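PDB 4E1C: VgrG protein from Vibrio cholerae, which probably cross-links actin in host cells through its actin cross-linking domain, a nucleotide-dependent enzyme module carried on the type VI secretion apparatus. Local coordinates for residues Q174-V179 with L349-T354; I27-A32 with Y362-E367. All coordinates share one frame; numbering follows the deposited sequence.

Contact 1: Q174-V179 with L349-T354. With MG (magnesium ion), chain D; ADP (adenosine-5'-diphosphate), chain B; SO4 (sulfate ion), chain F.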
# COMPACT_ATOMS: atom_id res chain seq x y z
N GLN A 174 1.30 -4.56 7.37
CA GLN A 174 0.15 -4.01 6.64
C GLN A 174 -0.37 -5.06 5.68
O GLN A 174 0.36 -5.96 5.29
CB GLN A 174 0.49 -2.74 5.85
CG GLN A 174 0.49 -1.46 6.67
CD GLN A 174 1.88 -1.05 7.04
OE1 GLN A 174 2.66 -0.61 6.19
NE2 GLN A 174 2.21 -1.18 8.32
N ALA A 175 -1.63 -4.92 5.29
CA ALA A 175 -2.28 -5.76 4.30
C ALA A 175 -2.97 -4.81 3.32
O ALA A 175 -3.44 -3.76 3.73
CB ALA A 175 -3.29 -6.68 4.96
N THR A 176 -2.97 -5.17 2.01
CA THR A 176 -3.61 -4.39 0.94
C THR A 176 -4.63 -5.30 0.27
O THR A 176 -4.28 -6.38 -0.17
CB THR A 176 -2.58 -3.77 -0.03
OG1 THR A 176 -1.79 -2.81 0.68
CG2 THR A 176 -3.25 -3.05 -1.21
N VAL A 177 -5.88 -4.85 0.18
CA VAL A 177 -6.96 -5.63 -0.39
C VAL A 177 -7.40 -4.96 -1.67
O VAL A 177 -7.57 -3.75 -1.69
CB VAL A 177 -8.12 -5.87 0.64
CG1 VAL A 177 -9.36 -6.50 -0.02
CG2 VAL A 177 -7.65 -6.72 1.82
N GLY A 178 -7.60 -5.76 -2.71
CA GLY A 178 -8.07 -5.29 -4.00
C GLY A 178 -9.41 -5.91 -4.31
O GLY A 178 -9.56 -7.12 -4.18
N VAL A 179 -10.42 -5.08 -4.66
CA VAL A 179 -11.77 -5.55 -4.99
C VAL A 179 -12.22 -4.86 -6.28
O VAL A 179 -11.74 -3.77 -6.59
CB VAL A 179 -12.82 -5.28 -3.84
CG1 VAL A 179 -12.53 -6.11 -2.60
CG2 VAL A 179 -12.94 -3.80 -3.50
N LEU A 349 -7.87 -0.60 -4.72
CA LEU A 349 -7.10 -1.15 -3.60
C LEU A 349 -7.12 -0.31 -2.35
O LEU A 349 -7.24 0.92 -2.40
CB LEU A 349 -5.66 -1.40 -4.08
CG LEU A 349 -5.38 -2.76 -4.75
CD1 LEU A 349 -6.05 -2.87 -6.12
CD2 LEU A 349 -3.93 -2.93 -4.94
N PHE A 350 -6.95 -0.98 -1.22
CA PHE A 350 -7.00 -0.35 0.09
C PHE A 350 -5.96 -0.97 1.00
O PHE A 350 -5.89 -2.20 1.11
CB PHE A 350 -8.41 -0.52 0.70
CG PHE A 350 -9.49 0.05 -0.19
CD1 PHE A 350 -9.86 1.39 -0.09
CD2 PHE A 350 -10.09 -0.74 -1.17
CE1 PHE A 350 -10.82 1.93 -0.96
CE2 PHE A 350 -11.02 -0.19 -2.06
CZ PHE A 350 -11.39 1.14 -1.94
N GLU A 351 -5.20 -0.10 1.69
CA GLU A 351 -4.17 -0.51 2.63
C GLU A 351 -4.71 -0.41 4.05
O GLU A 351 -5.20 0.65 4.46
CB GLU A 351 -2.93 0.39 2.45
CG GLU A 351 -1.78 0.11 3.39
CD GLU A 351 -0.64 1.10 3.26
OE1 GLU A 351 -0.37 1.57 2.14
OE2 GLU A 351 -0.01 1.41 4.30
N PHE A 352 -4.57 -1.50 4.81
CA PHE A 352 -4.96 -1.51 6.21
C PHE A 352 -3.68 -1.10 6.95
O PHE A 352 -2.71 -1.86 6.98
CB PHE A 352 -5.46 -2.92 6.63
CG PHE A 352 -6.82 -3.25 6.06
CD1 PHE A 352 -6.96 -3.67 4.74
CD2 PHE A 352 -7.97 -3.11 6.83
CE1 PHE A 352 -8.23 -3.92 4.20
CE2 PHE A 352 -9.23 -3.41 6.30
CZ PHE A 352 -9.36 -3.79 4.99
N ARG A 353 -3.66 0.14 7.47
CA ARG A 353 -2.52 0.73 8.20
C ARG A 353 -2.11 -0.10 9.40
O ARG A 353 -0.92 -0.24 9.69
CB ARG A 353 -2.81 2.20 8.55
CG ARG A 353 -3.07 3.07 7.31
CD ARG A 353 -1.82 3.24 6.43
NE ARG A 353 -0.81 4.04 7.13
CZ ARG A 353 0.46 4.19 6.77
NH1 ARG A 353 0.93 3.58 5.70
NH2 ARG A 353 1.26 4.97 7.48
N THR A 354 -3.11 -0.68 10.07
CA THR A 354 -3.02 -1.67 11.14
C THR A 354 -3.82 -2.86 10.59
O THR A 354 -4.93 -2.68 10.07
CB THR A 354 -3.63 -1.11 12.46
OG1 THR A 354 -2.80 -0.06 12.93
CG2 THR A 354 -3.72 -2.17 13.57
MG MG D . 2.39 0.51 3.89
PB ADP B . 4.95 0.95 -1.91
O1B ADP B . 4.05 1.93 -2.55
O2B ADP B . 6.35 1.01 -2.59
O3B ADP B . 5.10 1.26 -0.41
PA ADP B . 3.70 -1.25 -3.38
O1A ADP B . 3.10 -0.24 -4.28
O2A ADP B . 4.82 -2.01 -4.10
O3A ADP B . 4.34 -0.52 -2.10
O5' ADP B . 2.58 -2.26 -2.91
C5' ADP B . 2.07 -2.30 -1.58
C4' ADP B . 1.17 -3.51 -1.42
O4' ADP B . 0.23 -3.60 -2.51
C3' ADP B . 1.85 -4.88 -1.32
O3' ADP B . 1.38 -5.53 -0.15
C2' ADP B . 1.37 -5.60 -2.58
O2' ADP B . 1.26 -7.01 -2.51
C1' ADP B . -0.00 -4.97 -2.72
N9 ADP B . -0.65 -5.18 -4.01
C8 ADP B . -0.17 -4.86 -5.25
N7 ADP B . -1.00 -5.18 -6.22
C5 ADP B . -2.09 -5.73 -5.57
C6 ADP B . -3.32 -6.23 -6.04
N6 ADP B . -3.65 -6.28 -7.34
N1 ADP B . -4.20 -6.69 -5.12
C2 ADP B . -3.87 -6.66 -3.83
N3 ADP B . -2.74 -6.21 -3.27
C4 ADP B . -1.88 -5.75 -4.20
S SO4 F . 4.51 4.97 5.33
O1 SO4 F . 5.88 4.52 5.52
O2 SO4 F . 3.89 5.14 6.63
O3 SO4 F . 4.52 6.24 4.60
O4 SO4 F . 3.79 3.97 4.56
O HOH W 1 0.89 -1.61 11.16
O HOH W 2 -0.58 -0.64 -0.28

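Contact 2: I27-A32 with Y362-E367. With MG (magnesium ion), chain E; ADP (adenosine-5'-diphosphate), chain B.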
# COMPACT_ATOMS: atom_id res chain seq x y z
N ILE A 27 0.62 -8.29 1.18
CA ILE A 27 1.08 -7.98 2.53
C ILE A 27 2.43 -7.25 2.49
O ILE A 27 3.15 -7.37 1.50
CB ILE A 27 1.08 -9.20 3.50
CG1 ILE A 27 2.07 -10.31 3.06
CG2 ILE A 27 -0.34 -9.73 3.76
CD1 ILE A 27 2.42 -11.38 4.14
N GLU A 28 2.73 -6.47 3.54
CA GLU A 28 3.99 -5.75 3.73
C GLU A 28 4.44 -6.07 5.12
O GLU A 28 3.62 -6.05 6.05
CB GLU A 28 3.80 -4.23 3.59
CG GLU A 28 3.57 -3.76 2.17
CD GLU A 28 3.01 -2.35 2.09
OE1 GLU A 28 1.83 -2.14 2.46
OE2 GLU A 28 3.77 -1.46 1.66
N ASN A 29 5.72 -6.44 5.28
CA ASN A 29 6.26 -6.81 6.59
C ASN A 29 7.66 -6.26 6.83
O ASN A 29 8.65 -6.74 6.24
CB ASN A 29 6.26 -8.34 6.75
CG ASN A 29 6.24 -8.85 8.18
OD1 ASN A 29 5.85 -9.98 8.45
ND2 ASN A 29 6.60 -8.01 9.14
N GLU A 30 7.74 -5.25 7.68
CA GLU A 30 9.00 -4.62 8.03
C GLU A 30 9.68 -5.48 9.09
O GLU A 30 9.04 -5.93 10.05
CB GLU A 30 8.77 -3.18 8.49
CG GLU A 30 10.03 -2.34 8.52
CD GLU A 30 9.88 -1.00 9.21
OE1 GLU A 30 10.77 -0.14 9.03
OE2 GLU A 30 8.86 -0.80 9.92
N LEU A 31 10.95 -5.79 8.87
CA LEU A 31 11.70 -6.67 9.76
C LEU A 31 12.40 -5.89 10.85
O LEU A 31 12.79 -4.75 10.63
CB LEU A 31 12.73 -7.52 8.98
CG LEU A 31 12.18 -8.39 7.84
CD1 LEU A 31 13.29 -9.02 7.08
CD2 LEU A 31 11.18 -9.44 8.33
N ALA A 32 12.61 -6.53 12.01
CA ALA A 32 13.39 -5.97 13.10
C ALA A 32 14.63 -6.85 13.22
O ALA A 32 14.56 -8.06 12.98
CB ALA A 32 12.60 -6.01 14.40
N TYR A 362 -3.59 -13.80 7.38
CA TYR A 362 -2.82 -13.57 6.15
C TYR A 362 -1.37 -13.18 6.44
O TYR A 362 -0.56 -13.16 5.53
CB TYR A 362 -3.47 -12.45 5.31
CG TYR A 362 -4.80 -12.86 4.71
CD1 TYR A 362 -6.00 -12.62 5.37
CD2 TYR A 362 -4.85 -13.50 3.47
CE1 TYR A 362 -7.22 -13.02 4.83
CE2 TYR A 362 -6.07 -13.92 2.93
CZ TYR A 362 -7.25 -13.68 3.61
OH TYR A 362 -8.44 -14.07 3.05
N LEU A 363 -1.06 -12.83 7.70
CA LEU A 363 0.25 -12.35 8.10
C LEU A 363 1.11 -13.42 8.77
O LEU A 363 0.59 -14.22 9.55
CB LEU A 363 0.11 -11.10 9.01
CG LEU A 363 -0.13 -9.70 8.34
CD1 LEU A 363 1.05 -9.26 7.47
CD2 LEU A 363 -1.42 -9.64 7.53
N PRO A 364 2.43 -13.46 8.47
CA PRO A 364 3.30 -14.43 9.17
C PRO A 364 3.55 -13.96 10.61
O PRO A 364 3.61 -12.75 10.87
CB PRO A 364 4.58 -14.42 8.34
CG PRO A 364 4.61 -13.02 7.72
CD PRO A 364 3.20 -12.59 7.55
N LYS A 365 3.70 -14.91 11.54
CA LYS A 365 3.98 -14.58 12.94
C LYS A 365 5.21 -15.32 13.43
O LYS A 365 5.27 -16.54 13.28
CB LYS A 365 2.76 -14.90 13.85
CG LYS A 365 1.46 -14.14 13.56
CD LYS A 365 1.63 -12.61 13.42
CE LYS A 365 0.35 -11.81 13.36
NZ LYS A 365 -0.74 -12.49 12.60
N THR A 366 6.19 -14.61 14.01
CA THR A 366 7.40 -15.22 14.57
C THR A 366 6.99 -16.10 15.76
O THR A 366 7.42 -17.25 15.85
CB THR A 366 8.42 -14.14 15.02
OG1 THR A 366 8.70 -13.26 13.94
CG2 THR A 366 9.73 -14.74 15.56
N GLU A 367 6.12 -15.57 16.62
CA GLU A 367 5.60 -16.26 17.80
C GLU A 367 4.48 -17.23 17.48
O GLU A 367 4.74 -18.37 17.09
MG MG E . 5.80 -1.14 0.33
PB ADP B . 4.95 0.95 -1.91
O1B ADP B . 4.05 1.93 -2.55
O2B ADP B . 6.35 1.01 -2.59
O3B ADP B . 5.10 1.26 -0.41
PA ADP B . 3.70 -1.25 -3.38
O1A ADP B . 3.10 -0.24 -4.28
O2A ADP B . 4.82 -2.01 -4.10
O3A ADP B . 4.34 -0.52 -2.10
O5' ADP B . 2.58 -2.26 -2.91
C5' ADP B . 2.07 -2.30 -1.58
C4' ADP B . 1.17 -3.51 -1.42
O4' ADP B . 0.23 -3.60 -2.51
C3' ADP B . 1.85 -4.88 -1.32
O3' ADP B . 1.38 -5.53 -0.15
C2' ADP B . 1.37 -5.60 -2.58
O2' ADP B . 1.26 -7.01 -2.51
C1' ADP B . -0.00 -4.97 -2.72
N9 ADP B . -0.65 -5.18 -4.01
C8 ADP B . -0.17 -4.86 -5.25
N7 ADP B . -1.00 -5.18 -6.22
C5 ADP B . -2.09 -5.73 -5.57
C6 ADP B . -3.32 -6.23 -6.04
N6 ADP B . -3.65 -6.28 -7.34
N1 ADP B . -4.20 -6.69 -5.12
C2 ADP B . -3.87 -6.66 -3.83
N3 ADP B . -2.74 -6.21 -3.27
C4 ADP B . -1.88 -5.75 -4.20

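Contact 1: Q174-V179 with L349-T354
Q174 and E351 meet at a magnesium ion, which Q174 OE1 and E351 OE2 each bind at 2.6 Å. Their flat ends lie almost parallel, amide and carboxylate planes 21° apart, but the side chains arrive by different routes. E351 stretches straight out of its strand, CG anti to the backbone N (chi1 179°), whereas the glutamine chain bends at chi2 to turn its carbonyl oxygen to the metal. R353 NH1 forms a salt bridge to E351 OE2 at 2.7 Å, on the syn side but tilted 27° out of the carboxylate plane, and the same guanidinium presents NH1 and NH2 to a sulfate. A water joins T176 OG1 to E351 OE1 while T176 CG2 packs on L349 CD2, so one short side chain serves a polar and an apolar neighbour.

These side chains stand on an antiparallel strand pair, 167-180 with 345-352; L349 and T176 meet ADP, and E351, on the same face, serves the magnesium. V177 and F350 exchange two backbone hydrogen bonds, with V177 N to F350 O at 2.8 Å, and F352 N also bonds A175 O. CD2 of L349 stands over the face of the adenine, 3.4 Å from ADP C5, and L349 CG rests 3.8 Å from G178 CA, where the lack of a side chain lets the leucine lie close. On the opposite face, V177 CG2 meets F352 CE1 at 3.7 Å, at a slant to the ring, while V179 CG2 lies farther off at the edge of F350. Helix 190-196 covers both phenylalanines through L195, so large apolar residues suit this side.

Contact 2: I27-A32 with Y362-E367
I27 fills the tight part of the contact, branching against three successive residues of the loop. Its CG1 is wedged between N and C of its own backbone (chi1 64°), and the chain beyond it carries CD1 to 3.7 Å from P364 CD and equally close to Y362 O. The other branch, CG2, packs 3.9 Å from L363 CD2 as the two side chains run past each other in opposite directions. A beta-branched residue serves well here because each arm finds its own apolar partner.

The strand, 24-32, lies between antiparallel neighbours 85-97 and 167-180, and the loop runs alongside it, over the face that bears I27 and N29, where M111 of helix 101-124 touches both I27 and P364. E28 projects from the other face, its OE2 binding a magnesium ion beside ADP.

Farther along the strand the contact becomes sparser, with no hydrogen bond directly between strand and loop. N29 OD1 sits 3.4 Å from P364 CG, but its hydrogen bond is to Q173 NE2, which also bonds P364 O and so joins strand and loop indirectly. Past P364 the loop parts from the strand: T366 is exposed, although its OG1 bonds M168 N, and E367 is poorly ordered.

From the N terminus, strand 24-32 comes first, and contact 2 joins it to the loop at 362-367 some 330 residues later, closing the longer loop. Contact 1 is nested inside it: strand 167-180 comes next, and after the 169 residues that separate 174-179 from 349-354, many of them helical, strand 345-352 returns to pair with it. Strand 167-180 is the common neighbour, bordered by 24-32 and by 345-352. The contacts touch there, with Q174 O 3.0 Å from E28 N, probably a hydrogen bond. Segments of both contacts also reach the same ADP, so the nucleotide site is built from chain regions far apart in sequence.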